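Local coordinates for protein flavin reductase (Uncultured bacterium, PDB 5CHO) that probably supplies reduced flavin to its partner tryptophan halogenase, as the flavin reductase component of a bacterial two-component system, and binds FAD, at residues A[84-87]-A[88-91]; A[110-114]-A[115-119]; A[68-72]-A[73-77]. One frame throughout, in Å; residues are numbered along the deposited sequence.

Interaction 1: residues A[84-87]-A[88-91]; sequences AAMH and GSLL. With FAD (flavin-adenine dinucleotide), chain I.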
loop_
_atom_site.group_PDB
_atom_site.type_symbol
_atom_site.label_atom_id
_atom_site.label_comp_id
_atom_site.label_asym_id
_atom_site.label_seq_id
_atom_site.Cartn_x
_atom_site.Cartn_y
_atom_site.Cartn_z
ATOM N N ALA A 84 11.355 15.220 -2.800
ATOM C CA ALA A 84 12.029 14.634 -1.650
ATOM C C ALA A 84 13.429 14.177 -2.023
ATOM O O ALA A 84 13.669 13.733 -3.142
ATOM C CB ALA A 84 11.211 13.476 -1.092
ATOM N N ALA A 85 14.344 14.283 -1.067
ATOM C CA ALA A 85 15.741 13.948 -1.299
ATOM C C ALA A 85 15.924 12.477 -1.664
ATOM O O ALA A 85 16.809 12.134 -2.451
ATOM C CB ALA A 85 16.572 14.301 -0.072
ATOM N N MET A 86 15.105 11.604 -1.086
ATOM C CA MET A 86 15.239 10.175 -1.348
ATOM C C MET A 86 14.944 9.856 -2.812
ATOM O O MET A 86 15.461 8.883 -3.352
ATOM C CB MET A 86 14.319 9.356 -0.436
ATOM C CG MET A 86 14.519 7.853 -0.577
ATOM S SD MET A 86 16.202 7.336 -0.180
ATOM C CE MET A 86 16.152 7.272 1.603
ATOM N N HIS A 87 14.116 10.683 -3.443
ATOM C CA HIS A 87 13.812 10.537 -4.865
ATOM C C HIS A 87 15.117 10.528 -5.664
ATOM O O HIS A 87 15.323 9.688 -6.543
ATOM C CB HIS A 87 12.885 11.664 -5.328
ATOM C CG HIS A 87 12.322 11.471 -6.706
ATOM N ND1 HIS A 87 13.075 11.604 -7.847
ATOM C CD2 HIS A 87 11.067 11.159 -7.109
ATOM C CE1 HIS A 87 12.306 11.388 -8.906
ATOM N NE2 HIS A 87 11.089 11.117 -8.484
ATOM N N GLY A 88 15.996 11.472 -5.349
ATOM C CA GLY A 88 17.300 11.536 -5.984
ATOM C C GLY A 88 18.244 10.425 -5.554
ATOM O O GLY A 88 18.935 9.844 -6.392
ATOM N N SER A 89 18.275 10.130 -4.255
ATOM C CA SER A 89 19.138 9.073 -3.721
ATOM C C SER A 89 18.823 7.708 -4.330
ATOM O O SER A 89 19.723 6.919 -4.625
ATOM C CB SER A 89 19.023 8.991 -2.195
ATOM O OG SER A 89 19.133 10.266 -1.589
ATOM N N LEU A 90 17.538 7.426 -4.509
ATOM C CA LEU A 90 17.128 6.132 -5.042
ATOM C C LEU A 90 17.638 6.005 -6.477
ATOM O O LEU A 90 18.219 4.987 -6.850
ATOM C CB LEU A 90 15.605 5.967 -4.969
ATOM C CG LEU A 90 15.081 5.790 -3.538
ATOM C CD1 LEU A 90 13.566 5.941 -3.478
ATOM C CD2 LEU A 90 15.496 4.443 -2.959
ATOM N N LEU A 91 17.413 7.043 -7.277
ATOM C CA LEU A 91 17.925 7.083 -8.644
ATOM C C LEU A 91 19.453 7.056 -8.724
ATOM O O LEU A 91 20.019 6.365 -9.572
ATOM C CB LEU A 91 17.401 8.324 -9.374
ATOM C CG LEU A 91 15.893 8.370 -9.642
ATOM C CD1 LEU A 91 15.470 9.657 -10.357
ATOM C CD2 LEU A 91 15.455 7.138 -10.429
HETATM P PA FAD I . 12.941 15.729 2.108
HETATM O O1A FAD I . 14.227 16.299 1.582
HETATM O O2A FAD I . 12.932 15.740 3.586
HETATM O O5B FAD I . 11.691 16.614 1.583
HETATM C C5B FAD I . 10.381 16.285 2.061
HETATM C C4B FAD I . 9.370 17.441 1.718
HETATM O O4B FAD I . 9.637 18.471 2.444
HETATM C C3B FAD I . 9.546 17.874 0.267
HETATM O O3B FAD I . 8.319 18.128 -0.327
HETATM C C2B FAD I . 10.381 19.151 0.331
HETATM O O2B FAD I . 9.903 20.153 -0.719
HETATM C C1B FAD I . 10.177 19.650 1.498
HETATM N N9A FAD I . 11.392 20.151 2.027
HETATM C C8A FAD I . 12.219 19.543 2.912
HETATM N N7A FAD I . 13.266 20.374 3.143
HETATM C C5A FAD I . 13.084 21.493 2.397
HETATM C C6A FAD I . 13.839 22.647 2.245
HETATM N N6A FAD I . 15.090 23.115 2.822
HETATM N N1A FAD I . 13.412 23.629 1.418
HETATM C C2A FAD I . 12.239 23.489 0.724
HETATM N N3A FAD I . 11.494 22.347 0.865
HETATM C C4A FAD I . 11.922 21.353 1.705
HETATM N N1 FAD I . 6.810 10.512 1.834
HETATM C C2 FAD I . 6.852 9.952 0.485
HETATM O O2 FAD I . 7.411 10.572 -0.428
HETATM N N3 FAD I . 6.226 8.664 0.209
HETATM C C4 FAD I . 5.577 7.956 1.264
HETATM O O4 FAD I . 5.088 6.939 1.042
HETATM C C4X FAD I . 5.539 8.541 2.642
HETATM N N5 FAD I . 4.893 7.851 3.715
HETATM C C5X FAD I . 4.868 8.430 5.081
HETATM C C6 FAD I . 4.225 7.739 6.151
HETATM C C7 FAD I . 4.200 8.297 7.437
HETATM C C7M FAD I . 3.430 7.288 8.341
HETATM C C8 FAD I . 4.818 9.531 7.656
HETATM C C8M FAD I . 4.723 10.041 9.133
HETATM C C9 FAD I . 5.449 10.204 6.602
HETATM C C9A FAD I . 5.474 9.660 5.309
HETATM N N10 FAD I . 6.138 10.377 4.223
HETATM C C10 FAD I . 6.161 9.805 2.891
HETATM C "C1'" FAD I . 6.791 11.700 4.447
HETATM C "C2'" FAD I . 8.325 11.556 4.404
HETATM O "O2'" FAD I . 8.722 10.600 5.339
HETATM C "C3'" FAD I . 8.933 12.899 4.732
HETATM O "O3'" FAD I . 8.589 13.814 3.738
HETATM C "C4'" FAD I . 10.459 12.795 4.819
HETATM O "O4'" FAD I . 10.957 13.940 5.382
HETATM C "C5'" FAD I . 11.055 12.629 3.405
HETATM O "O5'" FAD I . 12.472 12.543 3.492
HETATM P P FAD I . 13.370 12.968 2.215
HETATM O O1P FAD I . 14.769 13.287 2.675
HETATM O O2P FAD I . 13.388 11.832 1.184
HETATM O O3P FAD I . 12.728 14.248 1.572
#

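Interaction 2: residues A[110-114]-A[115-119]; sequences LLYAN and RWRPR. With FAD (flavin-adenine dinucleotide), chain I.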
loop_
_atom_site.group_PDB
_atom_site.type_symbol
_atom_site.label_atom_id
_atom_site.label_comp_id
_atom_site.label_asym_id
_atom_site.label_seq_id
_atom_site.Cartn_x
_atom_site.Cartn_y
_atom_site.Cartn_z
ATOM N N LEU A 110 8.609 8.756 13.143
ATOM C CA LEU A 110 8.509 10.205 13.285
ATOM C C LEU A 110 9.797 10.893 12.864
ATOM O O LEU A 110 9.766 11.833 12.073
ATOM C CB LEU A 110 8.174 10.590 14.727
ATOM C CG LEU A 110 6.724 10.331 15.139
ATOM C CD1 LEU A 110 6.534 10.515 16.644
ATOM C CD2 LEU A 110 5.777 11.212 14.340
ATOM N N LEU A 111 10.923 10.417 13.391
ATOM C CA LEU A 111 12.221 11.007 13.089
ATOM C C LEU A 111 12.487 11.101 11.594
ATOM O O LEU A 111 12.837 12.172 11.102
ATOM C CB LEU A 111 13.346 10.207 13.756
ATOM C CG LEU A 111 14.773 10.671 13.419
ATOM C CD1 LEU A 111 14.971 12.153 13.735
ATOM C CD2 LEU A 111 15.812 9.819 14.131
ATOM N N TYR A 112 12.315 10.001 10.867
ATOM C CA TYR A 112 12.683 9.988 9.457
ATOM C C TYR A 112 11.555 10.458 8.559
ATOM O O TYR A 112 11.654 10.377 7.337
ATOM C CB TYR A 112 13.178 8.600 9.059
ATOM C CG TYR A 112 14.487 8.312 9.747
ATOM C CD1 TYR A 112 15.647 8.941 9.325
ATOM C CD2 TYR A 112 14.571 7.441 10.821
ATOM C CE1 TYR A 112 16.845 8.721 9.948
ATOM C CE2 TYR A 112 15.781 7.207 11.450
ATOM C CZ TYR A 112 16.916 7.850 11.004
ATOM O OH TYR A 112 18.131 7.634 11.618
ATOM N N ALA A 113 10.489 10.953 9.179
ATOM C CA ALA A 113 9.466 11.717 8.477
ATOM C C ALA A 113 9.681 13.222 8.680
ATOM O O ALA A 113 8.994 14.041 8.069
ATOM C CB ALA A 113 8.094 11.304 8.949
ATOM N N ASN A 114 10.627 13.580 9.548
ATOM C CA ASN A 114 10.883 14.985 9.886
ATOM C C ASN A 114 11.899 15.642 8.938
ATOM O O ASN A 114 13.092 15.365 9.012
ATOM C CB ASN A 114 11.370 15.098 11.338
ATOM C CG ASN A 114 11.244 16.514 11.892
ATOM O OD1 ASN A 114 11.408 17.495 11.166
ATOM N ND2 ASN A 114 10.941 16.622 13.180
ATOM N N ARG A 115 11.416 16.506 8.048
ATOM C CA ARG A 115 12.272 17.197 7.081
ATOM C C ARG A 115 13.348 18.054 7.729
ATOM O O ARG A 115 14.340 18.399 7.093
ATOM C CB ARG A 115 11.409 18.065 6.164
ATOM C CG ARG A 115 10.732 19.236 6.866
ATOM C CD ARG A 115 9.670 19.858 5.978
ATOM N NE ARG A 115 8.651 18.864 5.659
ATOM C CZ ARG A 115 7.764 18.973 4.678
ATOM N NH1 ARG A 115 7.721 20.063 3.926
ATOM N NH2 ARG A 115 6.901 17.993 4.466
ATOM N N TRP A 116 13.150 18.381 8.999
ATOM C CA TRP A 116 14.067 19.245 9.731
ATOM C C TRP A 116 15.152 18.428 10.429
ATOM O O TRP A 116 15.979 18.973 11.164
ATOM C CB TRP A 116 13.297 20.078 10.752
ATOM C CG TRP A 116 12.147 20.826 10.163
ATOM C CD1 TRP A 116 10.833 20.472 10.220
ATOM C CD2 TRP A 116 12.198 22.067 9.448
ATOM N NE1 TRP A 116 10.059 21.409 9.577
ATOM C CE2 TRP A 116 10.874 22.399 9.096
ATOM C CE3 TRP A 116 13.234 22.931 9.074
ATOM C CZ2 TRP A 116 10.557 23.553 8.384
ATOM C CZ3 TRP A 116 12.916 24.082 8.362
ATOM C CH2 TRP A 116 11.589 24.381 8.026
ATOM N N ARG A 117 15.148 17.120 10.197
ATOM C CA ARG A 117 16.007 16.212 10.946
ATOM C C ARG A 117 17.483 16.372 10.587
ATOM O O ARG A 117 17.814 16.797 9.483
ATOM C CB ARG A 117 15.574 14.758 10.707
ATOM C CG ARG A 117 15.831 14.219 9.296
ATOM C CD ARG A 117 15.124 12.883 9.106
ATOM N NE ARG A 117 15.222 12.323 7.757
ATOM C CZ ARG A 117 14.347 12.545 6.778
ATOM N NH1 ARG A 117 13.299 13.333 6.972
ATOM N NH2 ARG A 117 14.523 11.969 5.597
ATOM N N PRO A 118 18.375 16.028 11.531
ATOM C CA PRO A 118 19.806 15.944 11.223
ATOM C C PRO A 118 20.040 14.907 10.131
ATOM O O PRO A 118 19.498 13.806 10.237
ATOM C CB PRO A 118 20.437 15.508 12.549
ATOM C CG PRO A 118 19.429 15.819 13.597
ATOM C CD PRO A 118 18.091 15.731 12.945
ATOM N N ARG A 119 20.822 15.246 9.109
ATOM C CA ARG A 119 21.018 14.356 7.966
ATOM C C ARG A 119 22.426 13.769 7.877
ATOM O O ARG A 119 22.829 13.269 6.827
ATOM C CB ARG A 119 20.666 15.108 6.678
ATOM C CG ARG A 119 19.170 15.344 6.553
ATOM C CD ARG A 119 18.773 16.272 5.422
ATOM N NE ARG A 119 17.365 16.633 5.566
ATOM C CZ ARG A 119 16.351 15.987 4.992
ATOM N NH1 ARG A 119 16.571 14.926 4.220
ATOM N NH2 ARG A 119 15.105 16.398 5.201
HETATM P PA FAD I . 12.941 15.729 2.108
HETATM O O1A FAD I . 14.227 16.299 1.582
HETATM O O2A FAD I . 12.932 15.740 3.586
HETATM O O5B FAD I . 11.691 16.614 1.583
HETATM C C5B FAD I . 10.381 16.285 2.061
HETATM C C4B FAD I . 9.370 17.441 1.718
HETATM O O4B FAD I . 9.637 18.471 2.444
HETATM C C3B FAD I . 9.546 17.874 0.267
HETATM O O3B FAD I . 8.319 18.128 -0.327
HETATM C C2B FAD I . 10.381 19.151 0.331
HETATM O O2B FAD I . 9.903 20.153 -0.719
HETATM C C1B FAD I . 10.177 19.650 1.498
HETATM N N9A FAD I . 11.392 20.151 2.027
HETATM C C8A FAD I . 12.219 19.543 2.912
HETATM N N7A FAD I . 13.266 20.374 3.143
HETATM C C5A FAD I . 13.084 21.493 2.397
HETATM C C6A FAD I . 13.839 22.647 2.245
HETATM N N6A FAD I . 15.090 23.115 2.822
HETATM N N1A FAD I . 13.412 23.629 1.418
HETATM C C2A FAD I . 12.239 23.489 0.724
HETATM N N3A FAD I . 11.494 22.347 0.865
HETATM C C4A FAD I . 11.922 21.353 1.705
HETATM N N1 FAD I . 6.810 10.512 1.834
HETATM C C2 FAD I . 6.852 9.952 0.485
HETATM O O2 FAD I . 7.411 10.572 -0.428
HETATM N N3 FAD I . 6.226 8.664 0.209
HETATM C C4 FAD I . 5.577 7.956 1.264
HETATM O O4 FAD I . 5.088 6.939 1.042
HETATM C C4X FAD I . 5.539 8.541 2.642
HETATM N N5 FAD I . 4.893 7.851 3.715
HETATM C C5X FAD I . 4.868 8.430 5.081
HETATM C C6 FAD I . 4.225 7.739 6.151
HETATM C C7 FAD I . 4.200 8.297 7.437
HETATM C C7M FAD I . 3.430 7.288 8.341
HETATM C C8 FAD I . 4.818 9.531 7.656
HETATM C C8M FAD I . 4.723 10.041 9.133
HETATM C C9 FAD I . 5.449 10.204 6.602
HETATM C C9A FAD I . 5.474 9.660 5.309
HETATM N N10 FAD I . 6.138 10.377 4.223
HETATM C C10 FAD I . 6.161 9.805 2.891
HETATM C "C1'" FAD I . 6.791 11.700 4.447
HETATM C "C2'" FAD I . 8.325 11.556 4.404
HETATM O "O2'" FAD I . 8.722 10.600 5.339
HETATM C "C3'" FAD I . 8.933 12.899 4.732
HETATM O "O3'" FAD I . 8.589 13.814 3.738
HETATM C "C4'" FAD I . 10.459 12.795 4.819
HETATM O "O4'" FAD I . 10.957 13.940 5.382
HETATM C "C5'" FAD I . 11.055 12.629 3.405
HETATM O "O5'" FAD I . 12.472 12.543 3.492
HETATM P P FAD I . 13.370 12.968 2.215
HETATM O O1P FAD I . 14.769 13.287 2.675
HETATM O O2P FAD I . 13.388 11.832 1.184
HETATM O O3P FAD I . 12.728 14.248 1.572
HETATM O O HOH W 1 8.428 17.131 8.050
HETATM O O HOH W 2 8.052 16.122 5.731
#

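Interaction 3: residues A[68-72]-A[73-77]; sequences SVSLD and PPLIL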
loop_
_atom_site.group_PDB
_atom_site.type_symbol
_atom_site.label_atom_id
_atom_site.label_comp_id
_atom_site.label_asym_id
_atom_site.label_seq_id
_atom_site.Cartn_x
_atom_site.Cartn_y
_atom_site.Cartn_z
ATOM N N SER A 68 3.619 -4.786 -1.763
ATOM C CA SER A 68 4.069 -5.998 -2.437
ATOM C C SER A 68 3.406 -6.095 -3.806
ATOM O O SER A 68 2.187 -5.962 -3.915
ATOM C CB SER A 68 3.740 -7.234 -1.603
ATOM O OG SER A 68 2.384 -7.222 -1.188
ATOM N N VAL A 69 4.203 -6.335 -4.845
ATOM C CA VAL A 69 3.717 -6.205 -6.219
ATOM C C VAL A 69 3.675 -7.527 -6.982
ATOM O O VAL A 69 2.685 -7.831 -7.647
ATOM C CB VAL A 69 4.589 -5.229 -7.027
ATOM C CG1 VAL A 69 4.151 -5.221 -8.480
ATOM C CG2 VAL A 69 4.495 -3.829 -6.454
ATOM N N SER A 70 4.747 -8.308 -6.888
ATOM C CA SER A 70 4.895 -9.495 -7.718
ATOM C C SER A 70 5.739 -10.552 -7.020
ATOM O O SER A 70 6.588 -10.229 -6.190
ATOM C CB SER A 70 5.521 -9.120 -9.063
ATOM O OG SER A 70 5.965 -10.268 -9.764
ATOM N N LEU A 71 5.488 -11.814 -7.356
ATOM C CA LEU A 71 6.225 -12.931 -6.775
ATOM C C LEU A 71 7.236 -13.493 -7.747
ATOM O O LEU A 71 8.303 -13.950 -7.345
ATOM C CB LEU A 71 5.270 -14.047 -6.353
ATOM C CG LEU A 71 4.491 -13.800 -5.066
ATOM C CD1 LEU A 71 3.391 -14.843 -4.854
ATOM C CD2 LEU A 71 5.472 -13.778 -3.910
ATOM N N ASP A 72 6.889 -13.455 -9.028
ATOM C CA ASP A 72 7.775 -13.935 -10.075
ATOM C C ASP A 72 7.791 -12.956 -11.248
ATOM O O ASP A 72 6.877 -12.963 -12.074
ATOM C CB ASP A 72 7.321 -15.322 -10.534
ATOM C CG ASP A 72 8.270 -15.949 -11.528
ATOM O OD1 ASP A 72 9.411 -16.266 -11.133
ATOM O OD2 ASP A 72 7.873 -16.136 -12.698
ATOM N N PRO A 73 8.826 -12.101 -11.328
ATOM C CA PRO A 73 9.920 -11.931 -10.365
ATOM C C PRO A 73 9.472 -11.239 -9.072
ATOM O O PRO A 73 8.465 -10.528 -9.078
ATOM C CB PRO A 73 10.919 -11.063 -11.126
ATOM C CG PRO A 73 10.072 -10.234 -12.015
ATOM C CD PRO A 73 8.905 -11.106 -12.414
ATOM N N PRO A 74 10.215 -11.445 -7.976
ATOM C CA PRO A 74 9.898 -10.820 -6.688
ATOM C C PRO A 74 10.083 -9.301 -6.727
ATOM O O PRO A 74 11.218 -8.822 -6.768
ATOM C CB PRO A 74 10.895 -11.476 -5.731
ATOM C CG PRO A 74 12.059 -11.808 -6.587
ATOM C CD PRO A 74 11.500 -12.163 -7.936
ATOM N N LEU A 75 8.975 -8.566 -6.716
ATOM C CA LEU A 75 8.992 -7.113 -6.832
ATOM C C LEU A 75 8.205 -6.439 -5.710
ATOM O O LEU A 75 7.228 -6.993 -5.205
ATOM C CB LEU A 75 8.410 -6.679 -8.177
ATOM C CG LEU A 75 9.055 -7.086 -9.506
ATOM C CD1 LEU A 75 8.299 -6.516 -10.686
ATOM C CD2 LEU A 75 10.517 -6.675 -9.554
ATOM N N ILE A 76 8.648 -5.247 -5.319
ATOM C CA ILE A 76 7.871 -4.375 -4.439
ATOM C C ILE A 76 7.881 -2.966 -5.014
ATOM O O ILE A 76 8.624 -2.689 -5.955
ATOM C CB ILE A 76 8.413 -4.362 -2.991
ATOM C CG1 ILE A 76 9.859 -3.855 -2.935
ATOM C CG2 ILE A 76 8.330 -5.751 -2.386
ATOM C CD1 ILE A 76 9.993 -2.365 -2.670
ATOM N N LEU A 77 7.052 -2.079 -4.470
ATOM C CA LEU A 77 7.118 -0.678 -4.862
ATOM C C LEU A 77 6.967 0.261 -3.676
ATOM O O LEU A 77 6.418 -0.103 -2.638
ATOM C CB LEU A 77 6.058 -0.364 -5.927
ATOM C CG LEU A 77 4.559 -0.342 -5.621
ATOM C CD1 LEU A 77 4.135 0.881 -4.803
ATOM C CD2 LEU A 77 3.803 -0.388 -6.938
#

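Interaction 1: residues A[84-87]-A[88-91]
Ser89 N donates to Ala85 O (3.1 Å) and Leu90 N to Met86 O (2.8 Å), i to i+4 bonds of the first turns of helix 85-93. Met86 and Leu90 carry the side-chain contact. With chi1 at -174°, Met86 swings CG away from its own N and onto Leu90 CD1, 3.6 Å off. A bend at chi2 then carries Met86 SD to Ser89 CB at 3.8 Å. Leu90 also packs on Val53, Val80 and Phe163 of the neighbouring strands. With an alanine here, Met86 CG would probably lose its apolar partner on that side, and a gap would be likely to open facing Val53, Val80 and Phe163. His87 and Leu91 run side by side and point the same way, with His87 CE1 3.9 Å from Leu91 CD1. His87 NE2 bonds to Ser161 OG, and its ring meets Phe163 edge-to-face. At the start of the helix, Ala85 N bonds to FAD O3P (3.1 Å) and Met86 N to FAD O2P (2.9 Å). The positive end of the helix dipole probably adds to this hold. This is a helix N-terminus serving as a pyrophosphate-binding site for FAD.

Interaction 2: residues A[110-114]-A[115-119]
Asn114 O is gripped tightly by two donors of Arg117, backbone N at 3.0 Å and NH1 at 2.9 Å, which come from opposite faces of the carbonyl plane. Arg117 CG sits between its own N and carbonyl carbon (chi1 69°), which turns the side chain back along Asn114 O. CD then lies 3.1 Å from Leu111 O, and Tyr112 O lies over one face of the guanidinium. The Tyr112 ring stands steeply to that group, 72° between the planes. NH1 goes on to FAD O4', and NH2 to FAD O5' (3.0 Å) and to Ala60 O. Two type I beta turns, Leu111 to Asn114 and Asn114 to Arg117, run on from the end of helix 106-111 and bring these groups round the flavin's ribityl and phosphate chain. Arg119 completes the grip: NH1 bonds FAD O1P, and NH2 bonds FAD O2A (2.8 Å) and Arg115 O. The outer side is looser. Asn114 OD1 accepts from Trp116 N (2.9 Å) and lies at the edge of the exposed indole, the amide nearly perpendicular to it. The Arg115 guanidinium lies over the adenosine ribose, C4B against one face. Water 1 links Arg115 N and NE to Ala113 O.

Interaction 3: residues A[68-72]-A[73-77]
Leu75 O is gripped by two neighbouring N-H groups, Val69 N at 3.1 Å and Ser70 N at 3.3 Å. Both donors come from the same face of its carbonyl plane. This is a classic beta bulge: Val69 and Ser70 together face the single residue Leu75, and the register slips by one between the Ser68-Ile76 pair and the Ser70-Leu75 pair. Ser70 O takes the returning bond from Leu75 N (3.0 Å), as in an antiparallel hydrogen-bonded pair. The strand segments run almost exactly antiparallel, at 169°.

Nearer the turn, a chi1 of 166° swings the Ser70 hydroxyl away from its own N and toward Pro73. There Ser70 OG donates to Pro73 O at 2.6 Å. The peptide bond between Asp72 and Pro73 is cis, and two prolines in a row shape the turn. Pro74 has no N-H to give, and Leu71 O lies 3.2 Å from Pro74 N without a bond.

Apolar groups pack beside the bulge. Val69 CG2 touches Leu77 CD2 at 3.5 Å, the two side chains crossing at about a right angle. Ser70 CB lies 3.9 Å from Leu75 CB on the shared face. Strand 160-172 pairs with strand 74-81, through Ile76 with Gly165.

The second subunit meets the same hairpin. Ala157 of that subunit packs on Val69, Ser70 and Leu75. Its Asp159 accepts from Leu71 N and Asp72 N through OD2, and its backbone N bonds to Ser70 OG. Ser70 OG therefore serves both sides, closing the turn as a donor while it meets the other chain. The chemistry implies a turn braced from within by the serine, with the N-H groups of Leu71 and Asp72 taken up by Asp159 of the second subunit.

Interaction 3 comes first along the chain, then interaction 1, then interaction 2, all within the flavin reductase like domain. Strand 74-81 leads from the hairpin of interaction 3 to helix 85-93 of interaction 1, their centres about 21 Å apart. Interaction 2 follows helix 106-111. Its centre is about 15 Å from that of interaction 1, the nearest atoms about 4 Å apart, and the two do not touch. Both bind the same FAD, the helix start and the arginine-rich turns each reaching its pyrophosphate. Interactions 2 and 3 lie about 29 Å apart, on opposite sides of the chain's centre. Strand 74-81 thus joins the hairpin that meets the second subunit to the FAD site.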